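Local coordinates for hypothetical protein PH1789 (Pyrococcus horikoshii, PDB 1WR2) that is of unknown function but belongs to the ATP-grasp family, built here as a single chain with two antiparallel sheets flanked by helices, at residues Q67-M78 with E93-R102. Sequence-based numbering, arbitrary orientation.
Sequences QILHKSDAKVVM and EIHENAKKYR
Polar contact between the segments centres on Asn97, whose amide ND2 donates to the backbone O of Lys75 over 2.6 Å. The N-H...O angle of 173° and an acceptor only 2° out of the amide plane show a short, straight bond, consistent with an amide whose turn is set by it. One helical turn further along, Tyr101 OH lies 3.1 Å from Asp73 OD2, which sits at the ring edge with the carboxylate turned nearly perpendicular to the ring; a water accepting from His70 N also approaches this hydroxyl.

The face of the same ring receives a CH-pi contact: Ala74 CB stands 3.4 Å from the Tyr101 ring centroid, only 15° off its normal. With CG anti to the backbone N, the ring reaches out from its helix to lie against the alanine methyl.

Apolar packing runs along the helix. Ile68 CD1 presses on Ala98 CB at a tight 3.5 Å. Val76 CG1 meets the same alanine methyl, and Met78 CG runs past Ile94 CG2 at 3.6 Å. Gln67 CG covers one face of the Arg102 guanidinium, which is also salt-bridged to Asp104.

Lys75, at positive phi, closes helix 71-74 with a Schellman motif. Helix 84-101 packs against this short helix, its C-terminal turn and the start of strand 77-81, an outermost strand of the four-stranded antiparallel sheet, as part of the alpha/beta architecture of an ATP-grasp domain.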
loop_
_atom_site.group_PDB
_atom_site.type_symbol
_atom_site.label_atom_id
_atom_site.label_comp_id
_atom_site.label_asym_id
_atom_site.label_seq_id
_atom_site.Cartn_x
_atom_site.Cartn_y
_atom_site.Cartn_z
ATOM N N GLN A 67 -14.632 4.154 -6.328
ATOM C CA GLN A 67 -15.783 4.055 -5.428
ATOM C C GLN A 67 -15.650 2.919 -4.426
ATOM O O GLN A 67 -16.418 2.838 -3.467
ATOM C CB GLN A 67 -17.082 3.846 -6.214
ATOM C CG GLN A 67 -17.534 5.034 -7.028
ATOM C CD GLN A 67 -16.544 5.404 -8.110
ATOM O OE1 GLN A 67 -16.131 4.560 -8.905
ATOM N NE2 GLN A 67 -16.159 6.679 -8.149
ATOM N N ILE A 68 -14.682 2.038 -4.652
ATOM C CA ILE A 68 -14.473 0.905 -3.766
ATOM C C ILE A 68 -13.042 0.915 -3.248
ATOM O O ILE A 68 -12.203 0.138 -3.703
ATOM C CB ILE A 68 -14.734 -0.422 -4.503
ATOM C CG1 ILE A 68 -16.075 -0.353 -5.238
ATOM C CG2 ILE A 68 -14.738 -1.572 -3.514
ATOM C CD1 ILE A 68 -16.382 -1.576 -6.061
ATOM N N LEU A 69 -12.767 1.798 -2.295
ATOM C CA LEU A 69 -11.432 1.911 -1.722
ATOM C C LEU A 69 -11.146 0.823 -0.678
ATOM O O LEU A 69 -10.030 0.315 -0.593
ATOM C CB LEU A 69 -11.251 3.298 -1.103
ATOM C CG LEU A 69 -11.462 4.486 -2.051
ATOM C CD1 LEU A 69 -11.431 5.782 -1.242
ATOM C CD2 LEU A 69 -10.393 4.499 -3.142
ATOM N N HIS A 70 -12.152 0.469 0.114
ATOM C CA HIS A 70 -11.997 -0.570 1.129
ATOM C C HIS A 70 -12.321 -1.916 0.477
ATOM O O HIS A 70 -13.412 -2.465 0.641
ATOM C CB HIS A 70 -12.941 -0.310 2.303
ATOM C CG HIS A 70 -12.688 -1.185 3.491
ATOM N ND1 HIS A 70 -13.479 -1.156 4.619
ATOM C CD2 HIS A 70 -11.720 -2.102 3.734
ATOM C CE1 HIS A 70 -13.010 -2.015 5.507
ATOM N NE2 HIS A 70 -11.943 -2.603 4.995
ATOM N N LYS A 71 -11.351 -2.437 -0.267
ATOM C CA LYS A 71 -11.507 -3.693 -0.989
ATOM C C LYS A 71 -11.976 -4.896 -0.170
ATOM O O LYS A 71 -12.851 -5.636 -0.616
ATOM C CB LYS A 71 -10.198 -4.028 -1.715
ATOM C CG LYS A 71 -9.798 -2.986 -2.764
ATOM C CD LYS A 71 -8.541 -3.395 -3.535
ATOM C CE LYS A 71 -7.305 -3.407 -2.644
ATOM N NZ LYS A 71 -6.886 -2.032 -2.246
ATOM N N SER A 72 -11.409 -5.106 1.017
ATOM C CA SER A 72 -11.813 -6.250 1.840
ATOM C C SER A 72 -13.281 -6.153 2.255
ATOM O O SER A 72 -13.994 -7.157 2.315
ATOM C CB SER A 72 -10.936 -6.354 3.092
ATOM O OG SER A 72 -11.138 -5.245 3.949
ATOM N N ASP A 73 -13.728 -4.937 2.540
ATOM C CA ASP A 73 -15.106 -4.703 2.947
ATOM C C ASP A 73 -16.066 -5.117 1.827
ATOM O O ASP A 73 -17.084 -5.763 2.078
ATOM C CB ASP A 73 -15.294 -3.220 3.289
ATOM C CG ASP A 73 -16.550 -2.952 4.099
ATOM O OD1 ASP A 73 -16.707 -3.556 5.184
ATOM O OD2 ASP A 73 -17.375 -2.125 3.653
ATOM N N ALA A 74 -15.726 -4.750 0.592
ATOM C CA ALA A 74 -16.550 -5.064 -0.575
ATOM C C ALA A 74 -16.313 -6.473 -1.104
ATOM O O ALA A 74 -17.089 -6.984 -1.916
ATOM C CB ALA A 74 -16.286 -4.051 -1.679
ATOM N N LYS A 75 -15.232 -7.095 -0.651
ATOM C CA LYS A 75 -14.895 -8.441 -1.087
ATOM C C LYS A 75 -14.584 -8.472 -2.584
ATOM O O LYS A 75 -15.090 -9.317 -3.325
ATOM C CB LYS A 75 -16.043 -9.397 -0.746
ATOM C CG LYS A 75 -16.219 -9.590 0.757
ATOM C CD LYS A 75 -17.664 -9.841 1.141
ATOM C CE LYS A 75 -18.231 -11.086 0.480
ATOM N NZ LYS A 75 -19.657 -11.269 0.871
ATOM N N VAL A 76 -13.756 -7.532 -3.021
ATOM C CA VAL A 76 -13.355 -7.461 -4.418
ATOM C C VAL A 76 -11.882 -7.852 -4.572
ATOM O O VAL A 76 -11.263 -7.567 -5.597
ATOM C CB VAL A 76 -13.591 -6.049 -5.023
ATOM C CG1 VAL A 76 -15.070 -5.728 -4.996
ATOM C CG2 VAL A 76 -12.808 -4.993 -4.258
ATOM N N VAL A 77 -11.331 -8.491 -3.539
ATOM C CA VAL A 77 -9.941 -8.971 -3.548
ATOM C C VAL A 77 -9.974 -10.485 -3.347
ATOM O O VAL A 77 -10.510 -10.960 -2.350
ATOM C CB VAL A 77 -9.096 -8.350 -2.398
ATOM C CG1 VAL A 77 -7.760 -9.096 -2.257
ATOM C CG2 VAL A 77 -8.832 -6.885 -2.677
ATOM N N MET A 78 -9.423 -11.242 -4.295
ATOM C CA MET A 78 -9.390 -12.705 -4.196
ATOM C C MET A 78 -7.942 -13.196 -4.194
ATOM O O MET A 78 -7.143 -12.829 -5.061
ATOM C CB MET A 78 -10.169 -13.340 -5.353
ATOM C CG MET A 78 -11.685 -13.151 -5.268
ATOM S SD MET A 78 -12.418 -13.941 -3.798
ATOM C CE MET A 78 -14.122 -13.399 -3.939
ATOM N N GLU A 93 -16.571 -13.216 -9.858
ATOM C CA GLU A 93 -16.961 -12.946 -8.485
ATOM C C GLU A 93 -16.742 -11.508 -8.042
ATOM O O GLU A 93 -17.679 -10.851 -7.576
ATOM C CB GLU A 93 -16.205 -13.853 -7.525
ATOM C CG GLU A 93 -16.757 -15.239 -7.411
ATOM C CD GLU A 93 -16.314 -15.891 -6.134
ATOM O OE1 GLU A 93 -16.472 -15.250 -5.071
ATOM O OE2 GLU A 93 -15.814 -17.034 -6.189
ATOM N N ILE A 94 -15.510 -11.019 -8.176
ATOM C CA ILE A 94 -15.204 -9.664 -7.735
ATOM C C ILE A 94 -16.051 -8.620 -8.432
ATOM O O ILE A 94 -16.406 -7.611 -7.829
ATOM C CB ILE A 94 -13.700 -9.310 -7.900
ATOM C CG1 ILE A 94 -13.287 -9.369 -9.370
ATOM C CG2 ILE A 94 -12.856 -10.249 -7.042
ATOM C CD1 ILE A 94 -11.825 -9.011 -9.603
ATOM N N HIS A 95 -16.389 -8.854 -9.696
ATOM C CA HIS A 95 -17.225 -7.892 -10.401
ATOM C C HIS A 95 -18.643 -7.922 -9.836
ATOM O O HIS A 95 -19.299 -6.887 -9.749
ATOM C CB HIS A 95 -17.239 -8.173 -11.905
ATOM C CG HIS A 95 -16.062 -7.596 -12.632
ATOM N ND1 HIS A 95 -14.841 -8.236 -12.708
ATOM C CD2 HIS A 95 -15.913 -6.423 -13.293
ATOM C CE1 HIS A 95 -13.994 -7.482 -13.384
ATOM N NE2 HIS A 95 -14.618 -6.377 -13.750
ATOM N N GLU A 96 -19.102 -9.109 -9.449
ATOM C CA GLU A 96 -20.432 -9.266 -8.874
ATOM C C GLU A 96 -20.444 -8.578 -7.519
ATOM O O GLU A 96 -21.358 -7.822 -7.207
ATOM C CB GLU A 96 -20.775 -10.749 -8.688
ATOM C CG GLU A 96 -20.703 -11.585 -9.965
ATOM C CD GLU A 96 -20.931 -13.074 -9.705
ATOM O OE1 GLU A 96 -20.502 -13.565 -8.639
ATOM O OE2 GLU A 96 -21.522 -13.755 -10.569
ATOM N N ASN A 97 -19.416 -8.843 -6.720
ATOM C CA ASN A 97 -19.310 -8.258 -5.395
ATOM C C ASN A 97 -19.254 -6.746 -5.455
ATOM O O ASN A 97 -19.787 -6.066 -4.583
ATOM C CB ASN A 97 -18.078 -8.801 -4.667
ATOM C CG ASN A 97 -18.179 -10.288 -4.401
ATOM O OD1 ASN A 97 -19.192 -10.913 -4.719
ATOM N ND2 ASN A 97 -17.132 -10.865 -3.819
ATOM N N ALA A 98 -18.611 -6.220 -6.488
ATOM C CA ALA A 98 -18.502 -4.780 -6.654
ATOM C C ALA A 98 -19.858 -4.207 -7.062
ATOM O O ALA A 98 -20.200 -3.079 -6.713
ATOM C CB ALA A 98 -17.464 -4.458 -7.714
ATOM N N LYS A 99 -20.626 -4.997 -7.805
ATOM C CA LYS A 99 -21.937 -4.561 -8.265
ATOM C C LYS A 99 -22.905 -4.425 -7.095
ATOM O O LYS A 99 -23.711 -3.495 -7.047
ATOM C CB LYS A 99 -22.495 -5.557 -9.288
ATOM C CG LYS A 99 -23.497 -4.951 -10.251
ATOM C CD LYS A 99 -22.838 -3.859 -11.086
ATOM C CE LYS A 99 -23.834 -3.196 -12.021
ATOM N NZ LYS A 99 -24.969 -2.592 -11.270
ATOM N N LYS A 100 -22.820 -5.352 -6.149
ATOM C CA LYS A 100 -23.695 -5.323 -4.982
ATOM C C LYS A 100 -23.269 -4.215 -4.025
ATOM O O LYS A 100 -24.099 -3.614 -3.348
ATOM C CB LYS A 100 -23.653 -6.669 -4.248
ATOM C CG LYS A 100 -23.940 -7.878 -5.125
ATOM C CD LYS A 100 -23.921 -9.168 -4.312
ATOM C CE LYS A 100 -23.718 -10.395 -5.201
ATOM N NZ LYS A 100 -24.706 -10.482 -6.320
ATOM N N TYR A 101 -21.968 -3.940 -3.989
ATOM C CA TYR A 101 -21.406 -2.926 -3.103
ATOM C C TYR A 101 -21.687 -1.486 -3.555
ATOM O O TYR A 101 -22.148 -0.655 -2.765
ATOM C CB TYR A 101 -19.902 -3.153 -2.986
ATOM C CG TYR A 101 -19.243 -2.382 -1.877
ATOM C CD1 TYR A 101 -19.273 -2.849 -0.565
ATOM C CD2 TYR A 101 -18.579 -1.189 -2.140
ATOM C CE1 TYR A 101 -18.648 -2.142 0.459
ATOM C CE2 TYR A 101 -17.957 -0.474 -1.123
ATOM C CZ TYR A 101 -17.993 -0.954 0.170
ATOM O OH TYR A 101 -17.368 -0.242 1.172
ATOM N N ARG A 102 -21.388 -1.192 -4.816
ATOM C CA ARG A 102 -21.618 0.129 -5.408
ATOM C C ARG A 102 -21.936 -0.098 -6.887
ATOM O O ARG A 102 -21.038 -0.095 -7.725
ATOM C CB ARG A 102 -20.371 1.024 -5.294
ATOM C CG ARG A 102 -20.153 1.720 -3.947
ATOM C CD ARG A 102 -21.266 2.727 -3.617
ATOM N NE ARG A 102 -21.332 3.860 -4.543
ATOM C CZ ARG A 102 -20.504 4.900 -4.532
ATOM N NH1 ARG A 102 -19.529 4.968 -3.639
ATOM N NH2 ARG A 102 -20.654 5.878 -5.413
HETATM O O HOH W 1 -14.908 1.293 -0.133
#